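Local coordinates for protein halocarboxylic acid dehalogenase DehI (Pseudomonas putida, PDB 3BJX) that probably hydrolyses the carbon-halogen bond of alpha-haloacids, as a group I haloacid dehalogenase, at residues A[183-186]-A[187-191]; A[212-215]-A[216-220]; A[254-257]-A[258-262]. All coordinates share one frame; numbering follows the deposited sequence.

All three contacts are local, each within one continuous piece of chain, between residues mostly three to five positions apart, yet their settings differ. Interactions 1 and 2 are the opening turns of helices 183-195 and 212-223; their centres lie 11 Å apart and they touch, through the Arg191-Asp220 salt bridge and through Leu188 against Pro212 and Gln216. Interaction 1 is the more exposed, interaction 2 largely buried, and both rest on i to i+4 backbone bonds. Interaction 3 is on the opposite side of the chain's centre, about 37 Å and 40 Å from the other two between centres. It is a partly buried loop turning into a short 3-10 segment, with one hydrogen bond between its halves.

Interaction 1: residues A[183-186]-A[187-191]; sequences TEVQ and GLLKR
Gly187 N donates to Thr183 O at 2.9 Å, and the N-H points almost straight at its acceptor (165°). The next three amides repeat the pattern: Leu188 N bonds Glu184 O, Leu189 N bonds Val185 O, and Lys190 N bonds Gln186 O at 3.0 Å. All four carbonyls from Thr183 to Gln186 are therefore taken up by amides from Gly187 to Lys190, and Arg191 N continues the ladder to Gly187 O. Leu188 N is the odd one of the four, because it lies in the carbonyl plane of Glu184 but its N-H is more bent, at 140°, whereas the other three donors are tilted out of the planes of their carbonyls.

This is the i to i+4 pattern of an alpha helix, here the first turns of helix 183-195 in the DehI fold. Each leucine branch packs beside the carbonyl oxygen its amide uses. CG of Leu188 is anti to its own carbonyl carbon (chi1 -69°), which leans the branch back toward the start of the helix and sets CG 3.4 Å from Glu184 O. Leu189 does the same one residue on, with CG 3.3 Å from Val185 O, and its CD1 comes within 4.3 Å of Val185 CG1 on the buried side. Lys190 differs: only its CB touches, 3.3 Å from Gln186 O, and the rest of the chain leads away.

Polar ends find partners outside the turn. Gln186 NE2 reaches back to the carbonyl of Ala181, just ahead of the helix. Lys190 NZ forms a salt bridge with Asp194 and also donates to Met145 O of the second subunit. Arg191 NE makes a salt bridge with Asp220 OD1 of helix 212-223, on which Leu188 packs through Pro212 and Gln216.

Interaction 2: residues A[212-215]-A[216-220]; sequences PKVL and QIVTD
Leu215 and Thr219 meet through one doubly used carbonyl. Thr219 OG1 donates to Leu215 O at 2.8 Å, and Thr219 N reaches the same oxygen at 2.9 Å. The two donors come from opposite faces of the carbonyl plane, both tilted from it, so a single acceptor is gripped from two sides by one residue. The threonine torsion explains the reach: with OG1 anti to the carbonyl carbon (chi1 -65°), the hydroxyl swings back along the helix toward the preceding turn. The buried hydroxyl is satisfied in this way without leaving the helix. Leu215 CD1 lies 3.6 Å from Thr219 OG1, the two side chains crossing at a slant.

Ahead of it the backbone bonds are regular: Gln216 N to Pro212 O, Ile217 N to Lys213 O, and Val218 N to Val214 O at 2.9 Å, the last two nearly straight. The backbone then widens into a pi-type turn at 218-220.

The apolar contacts centre on Val218, which splits its methyls: CG1 faces Val214 CG1 at 4.3 Å, while CG2 takes the position between its backbone N and carbonyl carbon and turns toward Leu215 CD1, 4.4 Å away.

Side chains also lie against carbonyls. Ile217 CG1 packs against Lys213 O at 3.2 Å, and its side chain continues outward onto Leu101, Arg104 and Leu105.

Thr219 also touches Arg191 and Val192, whereas Val214 packs on Phe110. Helix 212-223 thus packs on helix 183-195 through Thr219 and on helix 101-107 through Ile217. A proline in its first turn, where no amide hydrogen is needed, and a threonine hydroxyl returned to the carbonyl four residues back are both familiar features of alpha helices.

Interaction 3: residues A[254-257]-A[258-262]; sequences AGVQ and RSELM
The carboxylate of Glu260 lies with one face against Val256, whose CG2 stands over it 4.1 Å from CD. Beyond OE1 sits water 1, at a separation of 2.4 Å that is too short to be taken at face value; the same water receives only a weak bond from Gln257 N. The stronger polar partner of OE1 is Arg70, which pairs with it in a salt bridge. The extended chain of Glu260, with CG anti to the backbone N (chi1 -161°), carries the carboxylate back to this place, and its CB also grazes Val256 CG2.

The second flat group is the peptide carbonyl of Gln257, and here the two faces have different company. Glu260 N donates to Gln257 O at 3.1 Å from well above the carbonyl plane, 55° out of it, and the N-H is bent, at 139°. On the opposite face lies Leu261, its CG and CD1 each 3.8 Å from that oxygen. The side chains of Leu261 and Val256 lie aslant, CD2 of the leucine 4.0 Å from CG2 of the valine, so the leucine spans the carbonyl and the valine together.

A bent bond to the amide three residues on is that of a 3-10 turn, and Leu261 N repeats it to Arg258 O at 3.2 Å. The extended loop through Val256 thus turns directly into the 3-10 segment 259-261. A sulfate ion is bound about 5 Å from the Glu260 side chain, probably from the crystallisation liquor.

Arg258 and Ser259 touch Tyr21 and Thr17 of the second subunit. The loop runs between helices 230-248 and 267-299: Val256 packs on Tyr63 and Ala67 of helix 63-71, and Leu261 fits among Leu66 of that helix, Met143 of helix 112-143 and Leu270 of helix 267-299.

Interaction 1: residues A[183-186]-A[187-191]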
loop_
_atom_site.group_PDB
_atom_site.type_symbol
_atom_site.label_atom_id
_atom_site.label_comp_id
_atom_site.label_asym_id
_atom_site.label_seq_id
_atom_site.Cartn_x
_atom_site.Cartn_y
_atom_site.Cartn_z
ATOM N N THR A 183 9.634 25.353 -10.562
ATOM C CA THR A 183 8.177 25.273 -10.419
ATOM C C THR A 183 7.499 24.410 -11.490
ATOM O O THR A 183 6.684 23.544 -11.141
ATOM C CB THR A 183 7.568 26.698 -10.376
ATOM O OG1 THR A 183 7.761 27.229 -9.062
ATOM C CG2 THR A 183 6.059 26.699 -10.703
ATOM N N GLU A 184 7.831 24.624 -12.764
ATOM C CA GLU A 184 7.228 23.857 -13.869
ATOM C C GLU A 184 7.430 22.377 -13.654
ATOM O O GLU A 184 6.460 21.636 -13.669
ATOM C CB GLU A 184 7.796 24.248 -15.246
ATOM C CG GLU A 184 6.998 23.660 -16.464
ATOM C CD GLU A 184 7.797 23.596 -17.783
ATOM O OE1 GLU A 184 9.046 23.508 -17.741
ATOM O OE2 GLU A 184 7.167 23.607 -18.874
ATOM N N VAL A 185 8.689 21.973 -13.431
ATOM C CA VAL A 185 9.100 20.567 -13.239
ATOM C C VAL A 185 8.555 19.940 -11.930
ATOM O O VAL A 185 8.161 18.765 -11.921
ATOM C CB VAL A 185 10.675 20.403 -13.386
ATOM C CG1 VAL A 185 11.138 18.966 -13.175
ATOM C CG2 VAL A 185 11.147 20.904 -14.757
ATOM N N GLN A 186 8.499 20.728 -10.846
ATOM C CA GLN A 186 7.934 20.247 -9.590
ATOM C C GLN A 186 6.470 19.938 -9.834
ATOM O O GLN A 186 5.958 18.901 -9.410
ATOM C CB GLN A 186 8.035 21.301 -8.483
ATOM C CG GLN A 186 9.410 21.540 -7.892
ATOM C CD GLN A 186 9.420 22.749 -6.969
ATOM O OE1 GLN A 186 8.573 22.881 -6.088
ATOM N NE2 GLN A 186 10.378 23.649 -7.181
ATOM N N GLY A 187 5.805 20.871 -10.514
ATOM C CA GLY A 187 4.443 20.690 -10.982
ATOM C C GLY A 187 4.259 19.442 -11.812
ATOM O O GLY A 187 3.296 18.713 -11.594
ATOM N N LEU A 188 5.174 19.184 -12.750
ATOM C CA LEU A 188 5.065 18.033 -13.665
ATOM C C LEU A 188 5.177 16.712 -12.918
ATOM O O LEU A 188 4.438 15.768 -13.199
ATOM C CB LEU A 188 6.113 18.093 -14.806
ATOM C CG LEU A 188 6.011 19.168 -15.930
ATOM C CD1 LEU A 188 7.254 19.242 -16.774
ATOM C CD2 LEU A 188 4.802 18.952 -16.838
ATOM N N LEU A 189 6.119 16.650 -11.977
ATOM C CA LEU A 189 6.394 15.437 -11.214
ATOM C C LEU A 189 5.276 15.137 -10.244
ATOM O O LEU A 189 4.916 13.975 -10.053
ATOM C CB LEU A 189 7.716 15.550 -10.445
ATOM C CG LEU A 189 9.045 15.619 -11.214
ATOM C CD1 LEU A 189 10.123 16.052 -10.247
ATOM C CD2 LEU A 189 9.392 14.294 -11.903
ATOM N N LYS A 190 4.733 16.190 -9.641
ATOM C CA LYS A 190 3.641 16.054 -8.703
ATOM C C LYS A 190 2.354 15.627 -9.414
ATOM O O LYS A 190 1.602 14.791 -8.878
ATOM C CB LYS A 190 3.462 17.345 -7.862
ATOM C CG LYS A 190 2.181 17.404 -7.021
ATOM C CD LYS A 190 2.123 16.329 -5.909
ATOM C CE LYS A 190 1.029 16.609 -4.903
ATOM N NZ LYS A 190 0.687 15.406 -4.045
ATOM N N ARG A 191 2.118 16.168 -10.616
ATOM C CA ARG A 191 0.934 15.796 -11.447
ATOM C C ARG A 191 0.915 14.318 -11.882
ATOM O O ARG A 191 -0.137 13.662 -11.869
ATOM C CB ARG A 191 0.750 16.752 -12.643
ATOM C CG ARG A 191 -0.016 16.175 -13.859
ATOM C CD ARG A 191 -1.522 16.525 -13.955
ATOM N NE ARG A 191 -2.052 16.116 -15.277
ATOM C CZ ARG A 191 -3.284 15.641 -15.526
ATOM N NH1 ARG A 191 -4.187 15.512 -14.553
ATOM N NH2 ARG A 191 -3.615 15.284 -16.768
#

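Interaction 2: residues A[212-215]-A[216-220]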
loop_
_atom_site.group_PDB
_atom_site.type_symbol
_atom_site.label_atom_id
_atom_site.label_comp_id
_atom_site.label_asym_id
_atom_site.label_seq_id
_atom_site.Cartn_x
_atom_site.Cartn_y
_atom_site.Cartn_z
ATOM N N PRO A 212 11.399 18.089 -20.035
ATOM C CA PRO A 212 10.117 18.442 -19.422
ATOM C C PRO A 212 8.908 18.316 -20.332
ATOM O O PRO A 212 7.864 17.943 -19.853
ATOM C CB PRO A 212 10.323 19.904 -18.986
ATOM C CG PRO A 212 11.760 19.971 -18.678
ATOM C CD PRO A 212 12.418 19.127 -19.752
ATOM N N LYS A 213 9.046 18.602 -21.617
ATOM C CA LYS A 213 7.914 18.541 -22.549
ATOM C C LYS A 213 7.562 17.099 -22.927
ATOM O O LYS A 213 6.399 16.808 -23.215
ATOM C CB LYS A 213 8.200 19.392 -23.807
ATOM C CG LYS A 213 6.992 19.548 -24.764
ATOM C CD LYS A 213 7.432 20.038 -26.147
ATOM C CE LYS A 213 6.273 20.746 -26.893
ATOM N NZ LYS A 213 6.723 21.607 -28.059
ATOM N N VAL A 214 8.555 16.207 -22.936
ATOM C CA VAL A 214 8.333 14.772 -23.120
ATOM C C VAL A 214 7.489 14.234 -21.949
ATOM O O VAL A 214 6.502 13.493 -22.150
ATOM C CB VAL A 214 9.688 13.978 -23.205
ATOM C CG1 VAL A 214 9.471 12.480 -23.018
ATOM C CG2 VAL A 214 10.400 14.244 -24.523
ATOM N N LEU A 215 7.874 14.629 -20.737
ATOM C CA LEU A 215 7.196 14.216 -19.525
ATOM C C LEU A 215 5.755 14.735 -19.524
ATOM O O LEU A 215 4.822 13.997 -19.162
ATOM C CB LEU A 215 7.942 14.689 -18.277
ATOM C CG LEU A 215 7.288 14.360 -16.916
ATOM C CD1 LEU A 215 6.973 12.871 -16.743
ATOM C CD2 LEU A 215 8.162 14.842 -15.799
ATOM N N GLN A 216 5.573 15.980 -19.954
ATOM C CA GLN A 216 4.237 16.541 -20.067
ATOM C C GLN A 216 3.329 15.748 -21.018
ATOM O O GLN A 216 2.229 15.356 -20.641
ATOM C CB GLN A 216 4.322 18.001 -20.486
ATOM C CG GLN A 216 2.966 18.640 -20.675
ATOM C CD GLN A 216 2.989 20.122 -20.415
ATOM O OE1 GLN A 216 3.824 20.854 -20.966
ATOM N NE2 GLN A 216 2.071 20.585 -19.573
ATOM N N ILE A 217 3.800 15.527 -22.246
ATOM C CA ILE A 217 3.080 14.787 -23.285
ATOM C C ILE A 217 2.742 13.365 -22.852
ATOM O O ILE A 217 1.596 12.923 -22.997
ATOM C CB ILE A 217 3.898 14.758 -24.613
ATOM C CG1 ILE A 217 3.955 16.155 -25.238
ATOM C CG2 ILE A 217 3.341 13.748 -25.610
ATOM C CD1 ILE A 217 4.811 16.231 -26.477
ATOM N N VAL A 218 3.727 12.648 -22.301
ATOM C CA VAL A 218 3.471 11.263 -21.867
ATOM C C VAL A 218 2.541 11.199 -20.650
ATOM O O VAL A 218 1.764 10.248 -20.517
ATOM C CB VAL A 218 4.777 10.413 -21.687
ATOM C CG1 VAL A 218 5.663 10.503 -22.955
ATOM C CG2 VAL A 218 5.551 10.809 -20.417
ATOM N N THR A 219 2.588 12.225 -19.796
ATOM C CA THR A 219 1.682 12.312 -18.641
ATOM C C THR A 219 0.252 12.604 -19.089
ATOM O O THR A 219 -0.660 11.816 -18.797
ATOM C CB THR A 219 2.156 13.365 -17.568
ATOM O OG1 THR A 219 3.405 12.957 -16.988
ATOM C CG2 THR A 219 1.117 13.559 -16.454
ATOM N N ASP A 220 0.062 13.720 -19.803
ATOM C CA ASP A 220 -1.296 14.254 -20.082
ATOM C C ASP A 220 -1.995 13.596 -21.266
ATOM O O ASP A 220 -3.227 13.598 -21.357
ATOM C CB ASP A 220 -1.279 15.786 -20.300
ATOM C CG ASP A 220 -0.889 16.568 -19.045
ATOM O OD1 ASP A 220 -0.923 16.012 -17.923
ATOM O OD2 ASP A 220 -0.554 17.759 -19.183
#

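Interaction 3: residues A[254-257]-A[258-262]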
loop_
_atom_site.group_PDB
_atom_site.type_symbol
_atom_site.label_atom_id
_atom_site.label_comp_id
_atom_site.label_asym_id
_atom_site.label_seq_id
_atom_site.Cartn_x
_atom_site.Cartn_y
_atom_site.Cartn_z
ATOM N N ALA A 254 15.853 -15.171 0.069
ATOM C CA ALA A 254 15.862 -13.759 -0.214
ATOM C C ALA A 254 15.132 -13.095 0.935
ATOM O O ALA A 254 14.472 -13.772 1.743
ATOM C CB ALA A 254 15.170 -13.484 -1.528
ATOM N N GLY A 255 15.273 -11.779 1.037
ATOM C CA GLY A 255 14.590 -11.022 2.083
ATOM C C GLY A 255 15.136 -11.288 3.466
ATOM O O GLY A 255 16.165 -11.947 3.616
ATOM N N VAL A 256 14.454 -10.743 4.472
ATOM C CA VAL A 256 14.780 -10.968 5.892
ATOM C C VAL A 256 13.491 -10.885 6.722
ATOM O O VAL A 256 12.699 -9.941 6.585
ATOM C CB VAL A 256 15.994 -10.060 6.419
ATOM C CG1 VAL A 256 15.879 -8.611 6.002
ATOM C CG2 VAL A 256 16.199 -10.176 7.925
ATOM N N GLN A 257 13.258 -11.918 7.531
ATOM C CA GLN A 257 12.005 -12.068 8.284
ATOM C C GLN A 257 11.956 -11.015 9.382
ATOM O O GLN A 257 13.010 -10.618 9.897
ATOM C CB GLN A 257 11.887 -13.473 8.873
ATOM C CG GLN A 257 12.074 -14.621 7.866
ATOM C CD GLN A 257 10.761 -15.128 7.258
ATOM O OE1 GLN A 257 9.851 -15.547 7.987
ATOM N NE2 GLN A 257 10.672 -15.124 5.917
ATOM N N ARG A 258 10.753 -10.558 9.728
ATOM C CA ARG A 258 10.569 -9.492 10.714
ATOM C C ARG A 258 11.034 -9.867 12.124
ATOM O O ARG A 258 11.439 -8.993 12.899
ATOM C CB ARG A 258 9.114 -9.026 10.744
ATOM C CG ARG A 258 8.707 -8.255 11.986
ATOM C CD ARG A 258 7.302 -7.665 11.857
ATOM N NE ARG A 258 6.252 -8.661 11.609
ATOM C CZ ARG A 258 5.741 -9.469 12.534
ATOM N NH1 ARG A 258 6.188 -9.436 13.796
ATOM N NH2 ARG A 258 4.787 -10.328 12.196
ATOM N N SER A 259 10.961 -11.155 12.453
ATOM C CA SER A 259 11.477 -11.651 13.720
ATOM C C SER A 259 12.985 -11.379 13.868
ATOM O O SER A 259 13.473 -11.093 14.970
ATOM C CB SER A 259 11.166 -13.147 13.890
ATOM O OG SER A 259 11.570 -13.911 12.761
ATOM N N GLU A 260 13.719 -11.443 12.762
ATOM C CA GLU A 260 15.166 -11.267 12.814
ATOM C C GLU A 260 15.619 -9.806 12.902
ATOM O O GLU A 260 16.813 -9.533 13.002
ATOM C CB GLU A 260 15.812 -11.938 11.617
ATOM C CG GLU A 260 17.285 -12.201 11.799
ATOM C CD GLU A 260 17.921 -12.790 10.562
ATOM O OE1 GLU A 260 17.246 -13.590 9.867
ATOM O OE2 GLU A 260 19.104 -12.455 10.298
ATOM N N LEU A 261 14.676 -8.871 12.874
ATOM C CA LEU A 261 15.025 -7.453 12.869
ATOM C C LEU A 261 14.630 -6.786 14.167
ATOM O O LEU A 261 14.752 -5.574 14.295
ATOM C CB LEU A 261 14.374 -6.731 11.692
ATOM C CG LEU A 261 14.678 -7.242 10.288
ATOM C CD1 LEU A 261 13.540 -6.870 9.403
ATOM C CD2 LEU A 261 15.966 -6.681 9.760
HETATM N N MSE A 262 14.157 -7.592 15.122
HETATM C CA MSE A 262 13.786 -7.133 16.462
HETATM C C MSE A 262 14.949 -6.451 17.196
HETATM O O MSE A 262 14.763 -5.399 17.804
HETATM C CB MSE A 262 13.221 -8.295 17.285
HETATM C CG MSE A 262 11.713 -8.224 17.596
HETATM SE SE MSE A 262 10.469 -8.277 16.060
HETATM C CE MSE A 262 8.803 -8.768 16.966
HETATM O O HOH W 1 15.809 -14.177 7.986
#